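Local coordinates for protein putative oxidoreductase (Gluconobacter oxydans, PDB 3WJ7) that probably acts as an NAD(P)-dependent reductase of the short-chain dehydrogenase/reductase family, built on a Rossmann-type fold, at residues R233-I247 with F307-P321. Residues are numbered along the deposited sequence; the frame is centred on the assembly and turned at random.
Sequences RGKIGEKYILGGENI and FFSSDKAKKELGYAP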
# COMPACT_ATOMS: atom_id res chain seq x y z
N ARG A 233 1.48 -24.78 -31.48
CA ARG A 233 1.67 -23.99 -32.71
C ARG A 233 2.12 -22.54 -32.49
O ARG A 233 2.19 -21.76 -33.43
CB ARG A 233 0.41 -24.02 -33.62
CG ARG A 233 -0.31 -25.38 -33.68
CD ARG A 233 -1.58 -25.42 -34.55
NE ARG A 233 -1.33 -25.82 -35.94
CZ ARG A 233 -1.69 -25.13 -37.03
NH1 ARG A 233 -2.35 -23.97 -36.95
NH2 ARG A 233 -1.40 -25.62 -38.24
N GLY A 234 2.41 -22.17 -31.25
CA GLY A 234 2.73 -20.75 -30.94
C GLY A 234 4.20 -20.49 -31.13
O GLY A 234 4.97 -21.43 -31.07
N LYS A 235 4.59 -19.23 -31.35
CA LYS A 235 6.00 -18.86 -31.53
C LYS A 235 6.56 -18.18 -30.28
O LYS A 235 5.97 -17.26 -29.72
CB LYS A 235 6.19 -17.93 -32.74
CG LYS A 235 6.16 -18.65 -34.07
CD LYS A 235 5.86 -17.71 -35.24
CE LYS A 235 5.66 -18.51 -36.53
NZ LYS A 235 4.96 -17.81 -37.66
N ILE A 236 7.72 -18.64 -29.85
CA ILE A 236 8.45 -17.97 -28.81
C ILE A 236 8.55 -16.46 -29.01
O ILE A 236 8.94 -16.00 -30.06
CB ILE A 236 9.81 -18.61 -28.62
CG1 ILE A 236 9.59 -20.00 -28.01
CG2 ILE A 236 10.62 -17.72 -27.70
CD1 ILE A 236 10.59 -21.05 -28.42
N GLY A 237 8.12 -15.70 -28.00
CA GLY A 237 8.17 -14.24 -28.01
C GLY A 237 6.84 -13.55 -28.32
O GLY A 237 6.72 -12.30 -28.17
N GLU A 238 5.86 -14.33 -28.77
CA GLU A 238 4.58 -13.77 -29.12
C GLU A 238 3.59 -13.88 -27.95
O GLU A 238 3.72 -14.77 -27.08
CB GLU A 238 4.00 -14.52 -30.31
CG GLU A 238 4.85 -14.53 -31.59
CD GLU A 238 5.09 -13.13 -32.16
OE1 GLU A 238 6.27 -12.75 -32.25
OE2 GLU A 238 4.11 -12.42 -32.50
N LYS A 239 2.63 -12.95 -27.92
CA LYS A 239 1.45 -12.98 -27.05
C LYS A 239 0.25 -13.39 -27.87
O LYS A 239 0.10 -12.99 -29.05
CB LYS A 239 1.06 -11.58 -26.56
CG LYS A 239 2.09 -10.74 -25.84
CD LYS A 239 1.67 -9.29 -26.05
CE LYS A 239 2.11 -8.35 -24.94
NZ LYS A 239 2.56 -7.04 -25.50
N TYR A 240 -0.68 -14.07 -27.23
CA TYR A 240 -1.93 -14.38 -27.90
C TYR A 240 -3.09 -14.15 -26.99
O TYR A 240 -3.15 -14.74 -25.93
CB TYR A 240 -1.94 -15.84 -28.39
CG TYR A 240 -0.76 -16.26 -29.24
CD1 TYR A 240 0.46 -16.66 -28.65
CD2 TYR A 240 -0.85 -16.29 -30.63
CE1 TYR A 240 1.55 -17.06 -29.42
CE2 TYR A 240 0.23 -16.70 -31.42
CZ TYR A 240 1.41 -17.08 -30.82
OH TYR A 240 2.47 -17.49 -31.59
N ILE A 241 -3.99 -13.27 -27.39
CA ILE A 241 -5.25 -13.03 -26.64
C ILE A 241 -6.15 -14.26 -26.72
O ILE A 241 -6.36 -14.80 -27.80
CB ILE A 241 -6.02 -11.81 -27.19
CG1 ILE A 241 -5.26 -10.52 -26.88
CG2 ILE A 241 -7.41 -11.72 -26.60
CD1 ILE A 241 -5.49 -9.39 -27.83
N LEU A 242 -6.67 -14.72 -25.59
CA LEU A 242 -7.57 -15.84 -25.60
C LEU A 242 -8.91 -15.37 -25.13
O LEU A 242 -9.28 -15.60 -24.00
CB LEU A 242 -7.03 -16.96 -24.72
CG LEU A 242 -5.72 -17.69 -25.13
CD1 LEU A 242 -5.48 -18.90 -24.21
CD2 LEU A 242 -5.63 -18.11 -26.64
N GLY A 243 -9.66 -14.69 -26.01
CA GLY A 243 -10.98 -14.14 -25.65
C GLY A 243 -12.08 -15.05 -26.13
O GLY A 243 -11.81 -16.06 -26.78
N GLY A 244 -13.33 -14.70 -25.83
CA GLY A 244 -14.48 -15.29 -26.51
C GLY A 244 -15.34 -14.22 -27.18
O GLY A 244 -15.32 -14.08 -28.42
N GLU A 245 -16.06 -13.43 -26.38
CA GLU A 245 -17.10 -12.51 -26.83
C GLU A 245 -17.07 -11.19 -26.10
O GLU A 245 -16.94 -11.15 -24.87
CB GLU A 245 -18.46 -13.15 -26.57
CG GLU A 245 -19.63 -12.60 -27.37
CD GLU A 245 -20.93 -13.37 -27.13
OE1 GLU A 245 -20.97 -14.62 -27.28
OE2 GLU A 245 -21.93 -12.71 -26.77
N ASN A 246 -17.17 -10.10 -26.84
CA ASN A 246 -17.24 -8.77 -26.27
C ASN A 246 -18.67 -8.44 -25.95
O ASN A 246 -19.54 -8.42 -26.84
CB ASN A 246 -16.61 -7.74 -27.21
CG ASN A 246 -15.08 -7.91 -27.33
OD1 ASN A 246 -14.33 -7.90 -26.31
ND2 ASN A 246 -14.61 -8.06 -28.56
N ILE A 247 -18.94 -8.23 -24.66
CA ILE A 247 -20.30 -8.12 -24.19
C ILE A 247 -20.44 -7.01 -23.13
O ILE A 247 -19.54 -6.78 -22.34
CB ILE A 247 -20.85 -9.50 -23.75
CG1 ILE A 247 -22.40 -9.48 -23.72
CG2 ILE A 247 -20.19 -9.95 -22.45
CD1 ILE A 247 -23.10 -10.73 -23.18
N PHE A 307 -12.63 -4.47 -24.52
CA PHE A 307 -13.05 -5.25 -25.69
C PHE A 307 -11.79 -5.68 -26.42
O PHE A 307 -10.86 -4.87 -26.62
CB PHE A 307 -13.96 -4.39 -26.54
CG PHE A 307 -15.43 -4.48 -26.15
CD1 PHE A 307 -15.85 -5.09 -24.96
CD2 PHE A 307 -16.40 -3.92 -27.00
CE1 PHE A 307 -17.20 -5.16 -24.62
CE2 PHE A 307 -17.76 -3.99 -26.66
CZ PHE A 307 -18.16 -4.61 -25.47
N PHE A 308 -11.70 -6.96 -26.75
CA PHE A 308 -10.45 -7.48 -27.31
C PHE A 308 -10.77 -8.40 -28.44
O PHE A 308 -11.81 -9.04 -28.41
CB PHE A 308 -9.64 -8.25 -26.25
CG PHE A 308 -9.15 -7.39 -25.14
CD1 PHE A 308 -7.94 -6.72 -25.26
CD2 PHE A 308 -9.93 -7.19 -24.02
CE1 PHE A 308 -7.51 -5.87 -24.25
CE2 PHE A 308 -9.50 -6.35 -22.99
CZ PHE A 308 -8.29 -5.68 -23.12
N SER A 309 -9.87 -8.48 -29.41
CA SER A 309 -10.01 -9.40 -30.55
C SER A 309 -9.17 -10.60 -30.29
O SER A 309 -8.05 -10.46 -29.78
CB SER A 309 -9.46 -8.74 -31.82
OG SER A 309 -9.59 -9.60 -32.95
N SER A 310 -9.65 -11.78 -30.69
CA SER A 310 -8.87 -13.01 -30.62
C SER A 310 -8.42 -13.48 -32.00
O SER A 310 -8.23 -14.69 -32.25
CB SER A 310 -9.67 -14.11 -29.93
OG SER A 310 -10.14 -13.67 -28.68
N ASP A 311 -8.27 -12.53 -32.92
CA ASP A 311 -8.01 -12.92 -34.29
C ASP A 311 -6.61 -13.52 -34.50
O ASP A 311 -6.47 -14.50 -35.23
CB ASP A 311 -8.36 -11.79 -35.26
CG ASP A 311 -9.88 -11.65 -35.49
OD1 ASP A 311 -10.63 -12.60 -35.14
OD2 ASP A 311 -10.32 -10.60 -36.00
N LYS A 312 -5.61 -12.99 -33.80
CA LYS A 312 -4.28 -13.53 -33.85
C LYS A 312 -4.26 -14.99 -33.42
O LYS A 312 -3.74 -15.83 -34.12
CB LYS A 312 -3.31 -12.69 -33.05
CG LYS A 312 -1.94 -13.32 -33.01
CD LYS A 312 -0.92 -12.31 -32.57
CE LYS A 312 0.41 -13.00 -32.43
NZ LYS A 312 1.41 -12.06 -31.91
N ALA A 313 -4.88 -15.36 -32.33
CA ALA A 313 -4.88 -16.78 -32.00
C ALA A 313 -5.80 -17.58 -32.93
O ALA A 313 -5.68 -18.81 -33.04
CB ALA A 313 -5.23 -17.01 -30.53
N LYS A 314 -6.74 -16.91 -33.58
CA LYS A 314 -7.67 -17.65 -34.46
C LYS A 314 -6.94 -18.15 -35.71
O LYS A 314 -7.03 -19.32 -36.03
CB LYS A 314 -8.93 -16.87 -34.81
CG LYS A 314 -10.06 -17.20 -33.88
CD LYS A 314 -11.18 -16.18 -33.95
CE LYS A 314 -11.97 -16.19 -32.64
NZ LYS A 314 -13.28 -15.49 -32.82
N LYS A 315 -6.21 -17.24 -36.35
CA LYS A 315 -5.47 -17.53 -37.56
C LYS A 315 -4.27 -18.36 -37.22
O LYS A 315 -4.03 -19.39 -37.85
CB LYS A 315 -4.99 -16.23 -38.22
CG LYS A 315 -6.12 -15.23 -38.44
CD LYS A 315 -5.64 -13.98 -39.16
CE LYS A 315 -6.72 -12.91 -39.12
NZ LYS A 315 -6.14 -11.58 -39.48
N GLU A 316 -3.51 -17.92 -36.23
CA GLU A 316 -2.19 -18.48 -36.00
C GLU A 316 -2.22 -19.77 -35.20
O GLU A 316 -1.21 -20.47 -35.12
CB GLU A 316 -1.27 -17.46 -35.33
CG GLU A 316 -1.25 -16.11 -36.05
CD GLU A 316 -0.01 -15.88 -36.88
OE1 GLU A 316 0.25 -16.67 -37.83
OE2 GLU A 316 0.70 -14.90 -36.57
N LEU A 317 -3.36 -20.11 -34.61
CA LEU A 317 -3.34 -21.27 -33.71
C LEU A 317 -4.48 -22.21 -33.93
O LEU A 317 -4.47 -23.30 -33.38
CB LEU A 317 -3.35 -20.84 -32.22
CG LEU A 317 -2.34 -19.91 -31.54
CD1 LEU A 317 -2.56 -20.07 -30.04
CD2 LEU A 317 -0.87 -20.17 -31.85
N GLY A 318 -5.49 -21.75 -34.67
CA GLY A 318 -6.77 -22.47 -34.78
C GLY A 318 -7.55 -22.58 -33.47
O GLY A 318 -8.14 -23.62 -33.17
N TYR A 319 -7.52 -21.50 -32.69
CA TYR A 319 -8.31 -21.32 -31.47
C TYR A 319 -9.77 -21.07 -31.81
O TYR A 319 -10.06 -20.22 -32.63
CB TYR A 319 -7.76 -20.06 -30.77
CG TYR A 319 -8.51 -19.57 -29.57
CD1 TYR A 319 -8.70 -20.40 -28.44
CD2 TYR A 319 -8.98 -18.28 -29.53
CE1 TYR A 319 -9.37 -19.94 -27.32
CE2 TYR A 319 -9.65 -17.80 -28.42
CZ TYR A 319 -9.82 -18.62 -27.31
OH TYR A 319 -10.50 -18.14 -26.26
N ALA A 320 -10.70 -21.79 -31.18
CA ALA A 320 -12.12 -21.68 -31.60
C ALA A 320 -13.03 -21.52 -30.39
O ALA A 320 -13.65 -22.49 -29.96
CB ALA A 320 -12.55 -22.90 -32.44
N PRO A 321 -13.10 -20.31 -29.82
CA PRO A 321 -13.89 -20.11 -28.59
C PRO A 321 -15.40 -20.31 -28.83
O PRO A 321 -15.92 -19.84 -29.82
CB PRO A 321 -13.59 -18.65 -28.21
CG PRO A 321 -13.28 -18.01 -29.52
CD PRO A 321 -12.60 -19.04 -30.37
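L242 and Y319 form the tightly packed centre of this contact, where helix 311-317 lies across strand 239-242 at an axis angle of 109°. The CD2 methyl of L242 sits 4.1 Å from the centroid of the Y319 ring, almost exactly over its middle, while P321 covers the opposite face nearer the rim; the phenol is therefore clamped on both faces. Its OH donates to the carbonyl O of G243, approaching from above the carbonyl plane. The N-H of the same glycine is taken by S310 OG at 2.9 Å from G243 N, so both backbone polar groups of G243 are satisfied by side chains flanking the helix, S310 just before it and Y319 just after it. S310 occupies the N-cap position, but its hydroxyl makes no capping bond.

Farther along, the N246 carboxamide reads the backbone of F308 twice: OD1 accepts from F308 N (2.8 Å) and ND2 donates to F308 O (3.0 Å). OD1 also receives N216 ND2 from strand 214-219, and these partners should fix the amide flip. N246 CB rests 3.5 Å from the F307 ring centroid, above its centre.

At the other end, L317 CD2 lies over one face of Y240, 4.1 Å from the ring centroid, while the phenol oxygen accepts the K235 N-H. Beyond it the contact becomes polar and more exposed. K312, with CG anti to its backbone N (chi1 175°) and its chain extended, crosses Y240 at about a right angle and brings NZ to E238 OE2 (2.8 Å), on the carboxylate's anti side. Exposed R233 passes loosely by E316-G318, its CD 3.8 Å from L317 O. The chemistry is consistent with a join specified by neutral hydrogen bonds at G243 and N246, the single salt bridge, E238-K312, lying at the more exposed end.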